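Local coordinates for glutamate receptor IIB,Glutamate receptor IIB (Drosophila melanogaster, PDB 4WXJ), which probably forms part of a glutamate-gated cation channel of the postsynaptic membrane, this piece being the extracellular ligand-binding domain, here holding glutamate, at residues 196-201 / 219-224. Numbering follows the deposited sequence.
Sequences AFLMET and ESFGEK. With GLU (glutamic acid), chain C.
The Phe221 ring meets Leu198 at its edge, near the ring plane, Phe221 CZ lying 4.1 Å from Leu198 CD2 and the two side chains crossing at about a right angle; elsewhere the ring touches Ile118 and the ring of Tyr153, their planes inclined at about 45°. This is the ligand-binding domain of an ionotropic glutamate receptor, a two-lobed clamshell of the periplasmic-binding-protein type. Strands 195-200 and 214-230 belong to one sheet but are separated by strand 108-123, so side-chain contacts alone join the two segments. A large, flat apolar ring suits Phe221 because it can reach across the intervening strand, CG between the backbone N and carbonyl carbon (chi1 52°) pointing it that way; Leu198 offers that edge a branched apolar end. Thr201 pairs a methyl for packing, CG2 touching Ser220 OG at 3.3 Å in van der Waals contact, with a hydroxyl hydrogen-bonded to Gly117 N. Glu200, at the N-cap of helix 201-208, brings a carboxylate to the ligand's amino group; OE2 is also hydrogen-bonded to Thr98 OG1 and OE1 to Tyr226 OH, which probably fix its rotation. An alanine here would remove the carboxylate and is likely to leave the ligand ammonium without its negative mate. That ammonium N gives one bond to Glu200 OE1 at 2.9 Å and a weak one to Glu200 OE2 at 3.1 Å.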
loop_
_atom_site.group_PDB
_atom_site.type_symbol
_atom_site.label_atom_id
_atom_site.label_comp_id
_atom_site.label_asym_id
_atom_site.label_seq_id
_atom_site.Cartn_x
_atom_site.Cartn_y
_atom_site.Cartn_z
ATOM N N ALA A 196 -4.166 7.517 16.445
ATOM C CA ALA A 196 -3.255 7.886 15.371
ATOM C C ALA A 196 -3.014 6.673 14.480
ATOM O O ALA A 196 -2.998 5.538 14.954
ATOM C CB ALA A 196 -1.954 8.409 15.935
ATOM N N PHE A 197 -2.830 6.915 13.188
ATOM C CA PHE A 197 -2.724 5.836 12.216
ATOM C C PHE A 197 -1.334 5.809 11.593
ATOM O O PHE A 197 -0.896 6.780 10.977
ATOM C CB PHE A 197 -3.799 5.996 11.135
ATOM C CG PHE A 197 -3.927 4.813 10.216
ATOM C CD1 PHE A 197 -4.117 3.539 10.724
ATOM C CD2 PHE A 197 -3.884 4.981 8.841
ATOM C CE1 PHE A 197 -4.243 2.452 9.879
ATOM C CE2 PHE A 197 -4.012 3.898 7.992
ATOM C CZ PHE A 197 -4.190 2.632 8.512
ATOM N N LEU A 198 -0.638 4.693 11.782
ATOM C CA LEU A 198 0.677 4.495 11.193
ATOM C C LEU A 198 0.515 3.937 9.786
ATOM O O LEU A 198 -0.078 2.873 9.590
ATOM C CB LEU A 198 1.512 3.559 12.065
ATOM C CG LEU A 198 2.021 4.187 13.363
ATOM C CD1 LEU A 198 1.966 3.182 14.498
ATOM C CD2 LEU A 198 3.432 4.720 13.184
ATOM N N MET A 199 1.033 4.666 8.803
ATOM C CA MET A 199 0.793 4.339 7.405
ATOM C C MET A 199 1.933 4.812 6.519
ATOM O O MET A 199 2.836 5.515 6.966
ATOM C CB MET A 199 -0.521 4.965 6.936
ATOM C CG MET A 199 -0.518 6.485 6.956
ATOM S SD MET A 199 -2.160 7.206 6.741
ATOM C CE MET A 199 -2.637 6.528 5.152
ATOM N N GLU A 200 1.873 4.421 5.253
ATOM C CA GLU A 200 2.903 4.771 4.292
ATOM C C GLU A 200 2.733 6.214 3.825
ATOM O O GLU A 200 1.610 6.701 3.678
ATOM C CB GLU A 200 2.862 3.794 3.119
ATOM C CG GLU A 200 3.290 2.389 3.532
ATOM C CD GLU A 200 3.022 1.338 2.472
ATOM O OE1 GLU A 200 2.196 1.588 1.572
ATOM O OE2 GLU A 200 3.640 0.255 2.546
ATOM N N THR A 201 3.857 6.890 3.608
ATOM C CA THR A 201 3.868 8.327 3.345
ATOM C C THR A 201 3.100 8.702 2.081
ATOM O O THR A 201 2.508 9.780 2.001
ATOM C CB THR A 201 5.308 8.848 3.227
ATOM O OG1 THR A 201 6.034 8.042 2.290
ATOM C CG2 THR A 201 5.998 8.789 4.579
ATOM N N GLU A 219 8.759 13.034 11.275
ATOM C CA GLU A 219 9.361 12.802 9.971
ATOM C C GLU A 219 9.002 11.425 9.430
ATOM O O GLU A 219 8.547 10.553 10.171
ATOM C CB GLU A 219 10.884 12.933 10.061
ATOM C CG GLU A 219 11.373 14.331 10.397
ATOM C CD GLU A 219 11.501 15.214 9.172
ATOM O OE1 GLU A 219 12.264 14.850 8.252
ATOM O OE2 GLU A 219 10.839 16.273 9.130
ATOM N N SER A 220 9.216 11.235 8.133
ATOM C CA SER A 220 9.109 9.915 7.535
ATOM C C SER A 220 10.251 9.044 8.040
ATOM O O SER A 220 11.360 9.532 8.247
ATOM C CB SER A 220 9.140 10.008 6.008
ATOM O OG SER A 220 9.234 8.723 5.416
ATOM N N PHE A 221 9.972 7.762 8.248
ATOM C CA PHE A 221 11.008 6.807 8.625
ATOM C C PHE A 221 10.836 5.505 7.854
ATOM O O PHE A 221 9.738 5.175 7.405
ATOM C CB PHE A 221 10.984 6.541 10.134
ATOM C CG PHE A 221 9.637 6.146 10.665
ATOM C CD1 PHE A 221 9.232 4.822 10.654
ATOM C CD2 PHE A 221 8.779 7.099 11.191
ATOM C CE1 PHE A 221 7.992 4.457 11.148
ATOM C CE2 PHE A 221 7.539 6.739 11.687
ATOM C CZ PHE A 221 7.146 5.417 11.664
ATOM N N GLY A 222 11.938 4.776 7.702
ATOM C CA GLY A 222 11.943 3.534 6.953
ATOM C C GLY A 222 12.185 3.764 5.473
ATOM O O GLY A 222 12.024 4.878 4.974
ATOM N N GLU A 223 12.578 2.699 4.779
ATOM C CA GLU A 223 12.777 2.723 3.331
ATOM C C GLU A 223 11.983 1.598 2.685
ATOM O O GLU A 223 12.403 0.441 2.715
ATOM C CB GLU A 223 14.261 2.579 2.978
ATOM C CG GLU A 223 15.138 3.745 3.400
ATOM C CD GLU A 223 16.596 3.534 3.022
ATOM O OE1 GLU A 223 16.861 2.874 1.993
ATOM O OE2 GLU A 223 17.479 4.020 3.761
ATOM N N LYS A 224 10.839 1.940 2.101
ATOM C CA LYS A 224 9.957 0.944 1.501
ATOM C C LYS A 224 9.769 1.208 0.010
ATOM O O LYS A 224 10.002 2.318 -0.467
ATOM C CB LYS A 224 8.607 0.931 2.223
ATOM C CG LYS A 224 8.712 0.748 3.736
ATOM C CD LYS A 224 9.433 -0.545 4.125
ATOM C CE LYS A 224 9.759 -0.580 5.614
ATOM N NZ LYS A 224 10.762 -1.635 5.939
HETATM N N GLU C . 1.411 -1.103 0.955
HETATM C CA GLU C . 1.151 -1.930 2.165
HETATM C C GLU C . 1.228 -3.412 1.822
HETATM O O GLU C . 1.626 -3.773 0.713
HETATM C CB GLU C . -0.214 -1.587 2.758
HETATM C CG GLU C . -0.275 -0.237 3.457
HETATM C CD GLU C . 0.278 -0.261 4.876
HETATM O OE1 GLU C . 0.436 0.830 5.463
HETATM O OE2 GLU C . 0.552 -1.359 5.410
HETATM O OXT GLU C . 0.903 -4.281 2.634
#